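Local coordinates for protein dipeptidase AC. Metallo peptidase. MEROPS family M19 (Rhodobacter sphaeroides, PDB 3LY0) that probably hydrolyses dipeptides as a two-zinc metallopeptidase, and is bound in this crystal to a phosphinate mimic of L-Ala-D-Ala, at residues Met207-His212 and Ala231-Ala236; Leu213-Phe218 and Asp248-Met253; Pro8-His13 and Asn346-Leu351. One frame throughout, in Å; residues are numbered along the deposited sequence. Where two conformers were deposited one is given.

Interaction 1: Met207-His212 and Ala231-Ala236; sequences MLDLSH and ATHSNA. With ZN (zinc ion), chain E; LY0 ((2R)-3-[(R)-[(1R)-1-aminoethyl](hydroxy)phosphoryl]-2-methylpropanoic acid), chain C.
Two imidazoles, His212 and His233, converge on one zinc ion, each with its NE2 2.2 Å from the metal, their planes turned obliquely at 61°. Glu139 and three oxygens of the phosphinate inhibitor, O31, O32 and O62, complete the coordination, while His212 ND1 is hydrogen-bonded to Ser167 on the far side of its ring. The His233 ring leaves the backbone in the crowded position, CG between N and the carbonyl carbon (chi1 59°). Its rotation is fixed by His233 ND1, which donates in the ring plane to Thr232 OG1 at 2.8 Å. Thr232 OG1 in turn donates to Asp209 OD2, 2.6 Å away. Metal ligands just after successive barrel strands, here 207-208 and 230-231, are characteristic of TIM-barrel metallohydrolases. Asp209, crossing Thr232 at about a right angle, stands one step behind Thr232, the second-shell residue: Asp209 OD1 takes Thr232 N at 2.9 Å from above the carboxylate plane and also Ser211 N, the latter closing an Asx turn. An alanine at Asp209 would remove all three of these acceptor bonds and would probably loosen the Thr232 hydroxyl that orients His233. Ser211 OG accepts His233 N at 3.0 Å, nearly straight at 166°, and shares a hydrogen bond of 2.8 Å with Ser234 OG. Farther from the zinc, Met207 CE presses tightly on Thr232 CG2, 3.5 Å away.

Interaction 2: Leu213-Phe218 and Asp248-Met253; sequences LNEKGF and DRQLAM
Helices 215-224 and 248-256 of the TIM-barrel fold, each following a barrel strand in the chain, meet here through their N-terminal parts, with Phe218 and Gln250 the nearest residues of the two backbones. The charged part lies toward the surface. Arg249 NH2 gives a salt bridge to Glu215 OE2, 2.7 Å away, using the anti lone pair of that oxygen; carboxylate and guanidinium are nearly coplanar, 9° apart. The carboxylate arrives on an extended chain, the guanidinium on one bent at chi3. A water joins the same OE2 to Arg249 NE, so the pair is linked both directly and through water, and NH2 has a second acidic partner in Asp219.

Phe218, which leaves its helix toward helix 248-256 with CG anti to the backbone N, takes the aromatic and apolar contacts on one face and one edge. Gln250 lies over the face: its NE2 is 3.4 Å from Phe218 CG, offset toward the rim, and its CG makes a CH-pi contact 3.9 Å from the ring centroid. The amide plane is inclined at 64° to the ring. Met253 comes instead to the ring edge, a Met-aromatic contact with its CE 3.5 Å from Phe218 CE2 and its SD in the ring plane.

Polar bonds hold the amide and the helix start. Gln250 OE1 accepts from Thr247 N, and Gln250 NE2 donates to a water 2.9 Å away that in turn donates to Leu213 O. Asn214 is the N-cap of helix 215-224: its OD1 receives Gly217 N at 2.8 Å, nearly along the C=O axis (171°).

Interaction 3: Pro8-His13 and Asn346-Leu351; sequences PVFDGH and NWYGLL. With ZN (zinc ion), chain D.
The first strand of the TIM barrel, 9-11, is covered here by the last helix of the chain, 336-354, so the two ends of the fold pack together beside the dinuclear zinc site. The axes of strand 9-11 and helix segment 346-351 come within 9.1 Å and run at 49° to each other. Phe10 carries the contact. Its side chain leaves the strand toward the helix, CG anti to the backbone N, and enters an aromatic cluster with Trp347 and Tyr348 in which the edge-to-face sense runs one way, from Tyr348 through Phe10 to Trp347. Phe10 turns an edge toward the face of the five-membered ring of Trp347, in an offset pair with planes at 65°. Tyr348 in turn sets its edge toward the face of Phe10, planes at 63°, with Tyr348 CE1 3.5 Å from Phe10 CG. On the Trp347 side, Phe10 CD2 rests 3.6 Å from Trp347 CB.

The indole reaches on past Phe10 to the corner of the chain at Gly12, where Trp347 CZ2 is 3.7 Å from Gly12 CA. A beta carbon on Gly12 would run into CZ2. The polar ends are held elsewhere: Trp347 NE1 by Met303 O, Tyr348 OH by His127. Asp11 points away from the helix; its OD2 takes His13 N at 3.0 Å in an Asx turn and is also hydrogen-bonded to Ser305. Beyond the corner, His13 NE2 lies 2.2 Å from the second zinc, which Asp15 and Glu139 also bind.

No hydrogen bond joins the two segments, so the contact rests on van der Waals and edge-to-face ring contacts and on the bare glycine carbon, while Asp11 steadies the turn into His13, the residue that reaches the zinc.

The three contacts lie in one TIM-barrel domain. Interaction 3 joins the first strand to the last helix, so the other two fall inside the loop it closes. Segments of interactions 1 and 2 alternate along the chain, each segment of interaction 2 following one of interaction 1. Interactions 1 and 2, centres about 10 Å apart, touch where Leu210 CD1 packs on Phe218 CE1; the centres of 1 and 3 are about 13 Å apart, and those of 2 and 3 about 21 Å, without touch. Strands 9-11 and 207-208 share a sheet, His13 stacks on His233, and the two interactions furnish ligands to adjacent zincs, with interaction 2 farther out.

Interaction 1: Met207-His212 and Ala231-Ala236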
loop_
_atom_site.group_PDB
_atom_site.type_symbol
_atom_site.label_atom_id
_atom_site.label_comp_id
_atom_site.label_asym_id
_atom_site.label_seq_id
_atom_site.Cartn_x
_atom_site.Cartn_y
_atom_site.Cartn_z
ATOM N N MET A 207 -0.027 -12.839 1.089
ATOM C CA MET A 207 -0.736 -12.037 0.090
ATOM C C MET A 207 0.253 -11.399 -0.870
ATOM O O MET A 207 1.252 -10.830 -0.450
ATOM C CB MET A 207 -1.554 -10.938 0.783
ATOM C CG MET A 207 -2.568 -10.182 -0.112
ATOM S SD MET A 207 -3.147 -8.588 0.602
ATOM C CE MET A 207 -1.855 -7.505 -0.021
ATOM N N LEU A 208 -0.035 -11.490 -2.164
ATOM C CA LEU A 208 0.758 -10.794 -3.170
ATOM C C LEU A 208 0.132 -9.447 -3.484
ATOM O O LEU A 208 -1.080 -9.346 -3.659
ATOM C CB LEU A 208 0.820 -11.632 -4.443
ATOM C CG LEU A 208 1.649 -12.900 -4.298
ATOM C CD1 LEU A 208 1.189 -13.948 -5.302
ATOM C CD2 LEU A 208 3.119 -12.565 -4.475
ATOM N N ASP A 209 0.969 -8.419 -3.555
ATOM C CA ASP A 209 0.524 -7.060 -3.833
ATOM C C ASP A 209 1.041 -6.645 -5.210
ATOM O O ASP A 209 2.256 -6.647 -5.459
ATOM C CB ASP A 209 1.074 -6.119 -2.761
ATOM C CG ASP A 209 0.617 -4.676 -2.936
ATOM O OD1 ASP A 209 -0.241 -4.383 -3.804
ATOM O OD2 ASP A 209 1.133 -3.821 -2.181
ATOM N N LEU A 210 0.117 -6.287 -6.097
ATOM C CA LEU A 210 0.445 -5.914 -7.467
ATOM C C LEU A 210 0.776 -4.434 -7.650
ATOM O O LEU A 210 1.232 -4.036 -8.722
ATOM C CB LEU A 210 -0.720 -6.282 -8.385
ATOM C CG LEU A 210 -1.154 -7.749 -8.344
ATOM C CD1 LEU A 210 -2.556 -7.899 -8.915
ATOM C CD2 LEU A 210 -0.169 -8.591 -9.126
ATOM N N SER A 211 0.529 -3.599 -6.636
ATOM C CA SER A 211 0.907 -2.191 -6.757
ATOM C C SER A 211 2.403 -2.081 -7.069
ATOM O O SER A 211 3.237 -2.715 -6.408
ATOM C CB SER A 211 0.553 -1.386 -5.496
ATOM O OG SER A 211 -0.854 -1.289 -5.314
ATOM N N HIS A 212 2.700 -1.291 -8.100
ATOM C CA HIS A 212 4.048 -1.073 -8.669
ATOM C C HIS A 212 4.439 -2.041 -9.759
ATOM O O HIS A 212 5.300 -1.718 -10.562
ATOM C CB HIS A 212 5.158 -1.046 -7.617
ATOM C CG HIS A 212 5.079 0.128 -6.704
ATOM N ND1 HIS A 212 5.639 1.347 -7.015
ATOM C CD2 HIS A 212 4.529 0.261 -5.474
ATOM C CE1 HIS A 212 5.403 2.195 -6.027
ATOM N NE2 HIS A 212 4.753 1.552 -5.070
ATOM N N ALA A 231 -4.207 -5.046 -5.328
ATOM C CA ALA A 231 -3.322 -3.893 -5.456
ATOM C C ALA A 231 -3.617 -3.021 -4.243
ATOM O O ALA A 231 -4.715 -2.472 -4.128
ATOM C CB ALA A 231 -3.614 -3.147 -6.742
ATOM N N THR A 232 -2.678 -2.938 -3.304
ATOM C CA THR A 232 -2.983 -2.281 -2.034
ATOM C C THR A 232 -3.136 -0.768 -2.119
ATOM O O THR A 232 -3.820 -0.176 -1.286
ATOM C CB THR A 232 -1.920 -2.560 -0.954
ATOM O OG1 THR A 232 -0.653 -2.056 -1.390
ATOM C CG2 THR A 232 -1.805 -4.059 -0.616
ATOM N N HIS A 233 -2.489 -0.138 -3.102
ATOM C CA HIS A 233 -2.521 1.317 -3.203
ATOM C C HIS A 233 -2.391 1.776 -4.656
ATOM O O HIS A 233 -1.349 2.287 -5.082
ATOM C CB HIS A 233 -1.524 2.000 -2.223
ATOM C CG HIS A 233 -0.077 1.623 -2.400
ATOM N ND1 HIS A 233 0.388 0.324 -2.307
ATOM C CD2 HIS A 233 1.022 2.397 -2.587
ATOM C CE1 HIS A 233 1.696 0.313 -2.473
ATOM N NE2 HIS A 233 2.112 1.558 -2.626
ATOM N N SER A 234 -3.476 1.588 -5.405
ATOM C CA SER A 234 -3.509 1.908 -6.840
ATOM C C SER A 234 -4.893 2.400 -7.213
ATOM O O SER A 234 -5.891 1.913 -6.673
ATOM C CB SER A 234 -3.197 0.664 -7.678
ATOM O OG SER A 234 -1.896 0.174 -7.421
ATOM N N ASN A 235 -4.955 3.338 -8.160
ATOM C CA ASN A 235 -6.219 3.939 -8.568
ATOM C C ASN A 235 -6.602 3.598 -10.001
ATOM O O ASN A 235 -6.043 2.670 -10.591
ATOM C CB ASN A 235 -6.192 5.445 -8.303
ATOM C CG ASN A 235 -5.974 5.758 -6.825
ATOM O OD1 ASN A 235 -6.268 4.928 -5.958
ATOM N ND2 ASN A 235 -5.443 6.944 -6.529
ATOM N N ALA A 236 -7.567 4.330 -10.557
ATOM C CA ALA A 236 -8.123 3.972 -11.859
ATOM C C ALA A 236 -7.434 4.696 -13.006
ATOM O O ALA A 236 -7.527 5.919 -13.113
ATOM C CB ALA A 236 -9.621 4.243 -11.882
HETATM ZN ZN ZN E . 4.154 2.346 -3.110
HETATM P P LY0 C . 5.442 4.577 -2.089
HETATM C C1 LY0 C . 8.042 5.506 -1.667
HETATM N N1 LY0 C . 7.179 3.651 -0.267
HETATM C C2 LY0 C . 6.853 4.879 -0.971
HETATM C C4 LY0 C . 4.750 6.172 -2.684
HETATM C C5 LY0 C . 4.520 6.261 -4.166
HETATM C C6 LY0 C . 3.815 5.054 -4.724
HETATM C C7 LY0 C . 3.966 7.582 -4.636
HETATM O O31 LY0 C . 4.442 3.793 -1.273
HETATM O O32 LY0 C . 5.922 3.682 -3.279
HETATM O O61 LY0 C . 3.797 4.866 -6.067
HETATM O O62 LY0 C . 3.281 4.211 -3.984
#

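Interaction 2: Leu213-Phe218 and Asp248-Met253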
loop_
_atom_site.group_PDB
_atom_site.type_symbol
_atom_site.label_atom_id
_atom_site.label_comp_id
_atom_site.label_asym_id
_atom_site.label_seq_id
_atom_site.Cartn_x
_atom_site.Cartn_y
_atom_site.Cartn_z
ATOM N N LEU A 213 3.842 -3.227 -9.773
ATOM C CA LEU A 213 4.177 -4.215 -10.793
ATOM C C LEU A 213 3.691 -3.704 -12.144
ATOM O O LEU A 213 2.612 -3.135 -12.238
ATOM C CB LEU A 213 3.531 -5.553 -10.449
ATOM C CG LEU A 213 3.993 -6.779 -11.243
ATOM C CD1 LEU A 213 5.507 -6.993 -11.170
ATOM C CD2 LEU A 213 3.258 -8.001 -10.743
ATOM N N ASN A 214 4.506 -3.882 -13.179
ATOM C CA ASN A 214 4.090 -3.465 -14.510
ATOM C C ASN A 214 3.034 -4.412 -15.086
ATOM O O ASN A 214 2.662 -5.413 -14.469
ATOM C CB ASN A 214 5.296 -3.264 -15.438
ATOM C CG ASN A 214 6.008 -4.566 -15.804
ATOM O OD1 ASN A 214 5.464 -5.669 -15.670
ATOM N ND2 ASN A 214 7.246 -4.424 -16.297
ATOM N N GLU A 215 2.524 -4.074 -16.263
ATOM C CA GLU A 215 1.365 -4.787 -16.782
ATOM C C GLU A 215 1.685 -6.239 -17.150
ATOM O O GLU A 215 0.879 -7.150 -16.923
ATOM C CB GLU A 215 0.765 -4.045 -17.979
ATOM C CG GLU A 215 -0.597 -4.590 -18.391
ATOM C CD GLU A 215 -1.355 -3.689 -19.345
ATOM O OE1 GLU A 215 -0.920 -2.550 -19.581
ATOM O OE2 GLU A 215 -2.407 -4.132 -19.844
ATOM N N LYS A 216 2.868 -6.466 -17.708
ATOM C CA LYS A 216 3.241 -7.834 -18.055
ATOM C C LYS A 216 3.404 -8.679 -16.798
ATOM O O LYS A 216 2.975 -9.830 -16.767
ATOM C CB LYS A 216 4.503 -7.883 -18.918
ATOM C CG LYS A 216 4.278 -7.356 -20.331
ATOM C CD LYS A 216 5.504 -7.577 -21.214
ATOM C CE LYS A 216 5.347 -6.909 -22.582
ATOM N NZ LYS A 216 5.685 -5.454 -22.555
ATOM N N GLY A 217 3.995 -8.098 -15.757
ATOM C CA GLY A 217 4.146 -8.820 -14.501
ATOM C C GLY A 217 2.782 -9.097 -13.890
ATOM O O GLY A 217 2.527 -10.183 -13.358
ATOM N N PHE A 218 1.896 -8.101 -13.979
ATOM C CA PHE A 218 0.527 -8.244 -13.511
ATOM C C PHE A 218 -0.156 -9.417 -14.219
ATOM O O PHE A 218 -0.798 -10.253 -13.588
ATOM C CB PHE A 218 -0.225 -6.930 -13.769
ATOM C CG PHE A 218 -1.695 -6.976 -13.440
ATOM C CD1 PHE A 218 -2.176 -6.406 -12.273
ATOM C CD2 PHE A 218 -2.596 -7.576 -14.315
ATOM C CE1 PHE A 218 -3.543 -6.436 -11.977
ATOM C CE2 PHE A 218 -3.958 -7.612 -14.025
ATOM C CZ PHE A 218 -4.429 -7.051 -12.859
ATOM N N ASP A 248 -8.939 -0.623 -17.025
ATOM C CA ASP A 248 -10.198 -1.334 -16.859
ATOM C C ASP A 248 -10.028 -2.831 -17.085
ATOM O O ASP A 248 -10.695 -3.642 -16.435
ATOM C CB ASP A 248 -11.281 -0.761 -17.784
ATOM C CG ASP A 248 -11.821 0.575 -17.298
ATOM O OD1 ASP A 248 -11.445 1.027 -16.195
ATOM O OD2 ASP A 248 -12.630 1.176 -18.033
ATOM N N ARG A 249 -9.125 -3.195 -17.992
ATOM C CA ARG A 249 -8.831 -4.597 -18.243
ATOM C C ARG A 249 -8.246 -5.240 -16.992
ATOM O O ARG A 249 -8.628 -6.342 -16.608
ATOM C CB ARG A 249 -7.867 -4.758 -19.415
ATOM C CG ARG A 249 -7.696 -6.214 -19.847
ATOM C CD ARG A 249 -6.564 -6.390 -20.835
ATOM N NE ARG A 249 -5.280 -6.043 -20.233
ATOM C CZ ARG A 249 -4.518 -6.899 -19.556
ATOM N NH1 ARG A 249 -4.901 -8.161 -19.409
ATOM N NH2 ARG A 249 -3.374 -6.494 -19.030
ATOM N N GLN A 250 -7.318 -4.534 -16.358
ATOM C CA GLN A 250 -6.742 -5.027 -15.111
ATOM C C GLN A 250 -7.797 -5.124 -14.001
ATOM O O GLN A 250 -7.850 -6.098 -13.244
ATOM C CB GLN A 250 -5.587 -4.129 -14.675
ATOM C CG GLN A 250 -4.348 -4.248 -15.542
ATOM C CD GLN A 250 -3.273 -3.282 -15.112
ATOM O OE1 GLN A 250 -3.481 -2.076 -15.117
ATOM N NE2 GLN A 250 -2.117 -3.807 -14.711
ATOM N N LEU A 251 -8.643 -4.105 -13.899
ATOM C CA LEU A 251 -9.715 -4.132 -12.915
ATOM C C LEU A 251 -10.631 -5.344 -13.124
ATOM O O LEU A 251 -11.074 -5.971 -12.158
ATOM C CB LEU A 251 -10.526 -2.829 -12.950
ATOM C CG LEU A 251 -9.792 -1.552 -12.535
ATOM C CD1 LEU A 251 -10.707 -0.352 -12.732
ATOM C CD2 LEU A 251 -9.314 -1.615 -11.093
ATOM N N ALA A 252 -10.934 -5.662 -14.382
ATOM C CA ALA A 252 -11.823 -6.785 -14.668
ATOM C C ALA A 252 -11.203 -8.099 -14.203
ATOM O O ALA A 252 -11.895 -8.972 -13.696
ATOM C CB ALA A 252 -12.154 -6.840 -16.155
ATOM N N MET A 253 -9.896 -8.233 -14.382
ATOM C CA MET A 253 -9.194 -9.424 -13.926
ATOM C C MET A 253 -9.199 -9.511 -12.396
ATOM O O MET A 253 -9.399 -10.583 -11.831
ATOM C CB MET A 253 -7.781 -9.436 -14.508
ATOM C CG MET A 253 -7.789 -9.366 -16.040
ATOM S SD MET A 253 -6.261 -8.806 -16.820
ATOM C CE MET A 253 -5.156 -10.081 -16.272
HETATM O O HOH W 1 0.202 -2.517 -13.446
HETATM O O HOH W 2 -4.860 -3.126 -19.994
#

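Interaction 3: Pro8-His13 and Asn346-Leu351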
loop_
_atom_site.group_PDB
_atom_site.type_symbol
_atom_site.label_atom_id
_atom_site.label_comp_id
_atom_site.label_asym_id
_atom_site.label_seq_id
_atom_site.Cartn_x
_atom_site.Cartn_y
_atom_site.Cartn_z
ATOM N N PRO A 8 -14.322 3.073 11.859
ATOM C CA PRO A 8 -12.893 2.745 11.889
ATOM C C PRO A 8 -12.408 2.341 10.501
ATOM O O PRO A 8 -13.135 1.688 9.754
ATOM C CB PRO A 8 -12.823 1.553 12.849
ATOM C CG PRO A 8 -14.055 1.690 13.710
ATOM C CD PRO A 8 -15.106 2.245 12.792
ATOM N N VAL A 9 -11.188 2.745 10.168
ATOM C CA VAL A 9 -10.623 2.451 8.857
ATOM C C VAL A 9 -9.464 1.487 8.989
ATOM O O VAL A 9 -8.534 1.731 9.759
ATOM C CB VAL A 9 -10.133 3.737 8.167
ATOM C CG1 VAL A 9 -9.324 3.424 6.905
ATOM C CG2 VAL A 9 -11.317 4.618 7.831
ATOM N N PHE A 10 -9.544 0.376 8.262
ATOM C CA PHE A 10 -8.381 -0.480 8.098
ATOM C C PHE A 10 -7.783 -0.152 6.743
ATOM O O PHE A 10 -8.482 -0.141 5.722
ATOM C CB PHE A 10 -8.737 -1.966 8.178
ATOM C CG PHE A 10 -7.534 -2.852 8.148
ATOM C CD1 PHE A 10 -6.857 -3.143 9.310
ATOM C CD2 PHE A 10 -7.041 -3.335 6.948
ATOM C CE1 PHE A 10 -5.727 -3.931 9.296
ATOM C CE2 PHE A 10 -5.903 -4.130 6.919
ATOM C CZ PHE A 10 -5.247 -4.428 8.086
ATOM N N ASP A 11 -6.478 0.099 6.742
ATOM C CA ASP A 11 -5.833 0.684 5.571
ATOM C C ASP A 11 -4.856 -0.236 4.848
ATOM O O ASP A 11 -4.136 -1.032 5.467
ATOM C CB ASP A 11 -5.086 1.948 5.969
ATOM C CG ASP A 11 -4.504 2.649 4.784
ATOM O OD1 ASP A 11 -5.295 3.175 3.973
ATOM O OD2 ASP A 11 -3.256 2.661 4.653
ATOM N N GLY A 12 -4.787 -0.066 3.533
ATOM C CA GLY A 12 -4.020 -0.955 2.670
ATOM C C GLY A 12 -2.514 -0.735 2.594
ATOM O O GLY A 12 -1.801 -1.639 2.169
ATOM N N HIS A 13 -2.017 0.438 2.973
ATOM C CA HIS A 13 -0.594 0.724 2.791
ATOM C C HIS A 13 -0.129 2.003 3.462
ATOM O O HIS A 13 -0.614 3.082 3.128
ATOM C CB HIS A 13 -0.259 0.844 1.298
ATOM C CG HIS A 13 1.209 0.915 1.026
ATOM N ND1 HIS A 13 1.977 -0.216 0.839
ATOM C CD2 HIS A 13 2.060 1.969 0.936
ATOM C CE1 HIS A 13 3.229 0.141 0.617
ATOM N NE2 HIS A 13 3.310 1.456 0.677
ATOM N N ASN A 346 -14.238 -4.818 3.699
ATOM C CA ASN A 346 -13.695 -5.426 2.491
ATOM C C ASN A 346 -12.275 -5.964 2.697
ATOM O O ASN A 346 -11.960 -7.064 2.247
ATOM C CB ASN A 346 -13.748 -4.457 1.303
ATOM C CG ASN A 346 -15.166 -4.225 0.809
ATOM O OD1 ASN A 346 -16.086 -4.953 1.178
ATOM N ND2 ASN A 346 -15.349 -3.220 -0.031
ATOM N N TRP A 347 -11.411 -5.193 3.355
ATOM C CA TRP A 347 -10.081 -5.715 3.661
ATOM C C TRP A 347 -10.169 -6.972 4.504
ATOM O O TRP A 347 -9.444 -7.932 4.252
ATOM C CB TRP A 347 -9.190 -4.696 4.375
ATOM C CG TRP A 347 -8.450 -3.819 3.410
ATOM C CD1 TRP A 347 -8.525 -2.455 3.308
ATOM C CD2 TRP A 347 -7.539 -4.248 2.385
ATOM N NE1 TRP A 347 -7.712 -2.011 2.296
ATOM C CE2 TRP A 347 -7.093 -3.089 1.713
ATOM C CE3 TRP A 347 -7.055 -5.500 1.974
ATOM C CZ2 TRP A 347 -6.185 -3.141 0.651
ATOM C CZ3 TRP A 347 -6.144 -5.548 0.924
ATOM C CH2 TRP A 347 -5.724 -4.372 0.274
ATOM N N TYR A 348 -11.033 -6.970 5.516
ATOM C CA TYR A 348 -11.100 -8.136 6.394
ATOM C C TYR A 348 -11.542 -9.378 5.627
ATOM O O TYR A 348 -10.999 -10.461 5.840
ATOM C CB TYR A 348 -12.007 -7.889 7.609
ATOM C CG TYR A 348 -11.584 -6.754 8.520
ATOM C CD1 TYR A 348 -10.300 -6.217 8.474
ATOM C CD2 TYR A 348 -12.478 -6.223 9.440
ATOM C CE1 TYR A 348 -9.924 -5.179 9.315
ATOM C CE2 TYR A 348 -12.112 -5.180 10.284
ATOM C CZ TYR A 348 -10.833 -4.662 10.215
ATOM O OH TYR A 348 -10.463 -3.632 11.048
ATOM N N GLY A 349 -12.525 -9.221 4.746
ATOM C CA GLY A 349 -12.949 -10.314 3.887
ATOM C C GLY A 349 -11.827 -10.790 2.979
ATOM O O GLY A 349 -11.615 -11.990 2.825
ATOM N N LEU A 350 -11.110 -9.848 2.367
ATOM C CA LEU A 350 -9.983 -10.186 1.506
ATOM C C LEU A 350 -8.935 -11.008 2.276
ATOM O O LEU A 350 -8.399 -12.002 1.761
ATOM C CB LEU A 350 -9.366 -8.903 0.927
ATOM C CG LEU A 350 -8.124 -9.053 0.032
ATOM C CD1 LEU A 350 -6.847 -9.280 0.844
ATOM C CD2 LEU A 350 -8.305 -10.158 -1.007
ATOM N N LEU A 351 -8.637 -10.595 3.503
ATOM C CA LEU A 351 -7.654 -11.319 4.302
ATOM C C LEU A 351 -8.105 -12.752 4.531
ATOM O O LEU A 351 -7.305 -13.675 4.449
ATOM C CB LEU A 351 -7.383 -10.621 5.632
ATOM C CG LEU A 351 -6.762 -9.223 5.534
ATOM C CD1 LEU A 351 -6.645 -8.612 6.929
ATOM C CD2 LEU A 351 -5.413 -9.262 4.821
HETATM ZN ZN ZN D . 5.221 2.576 0.400
#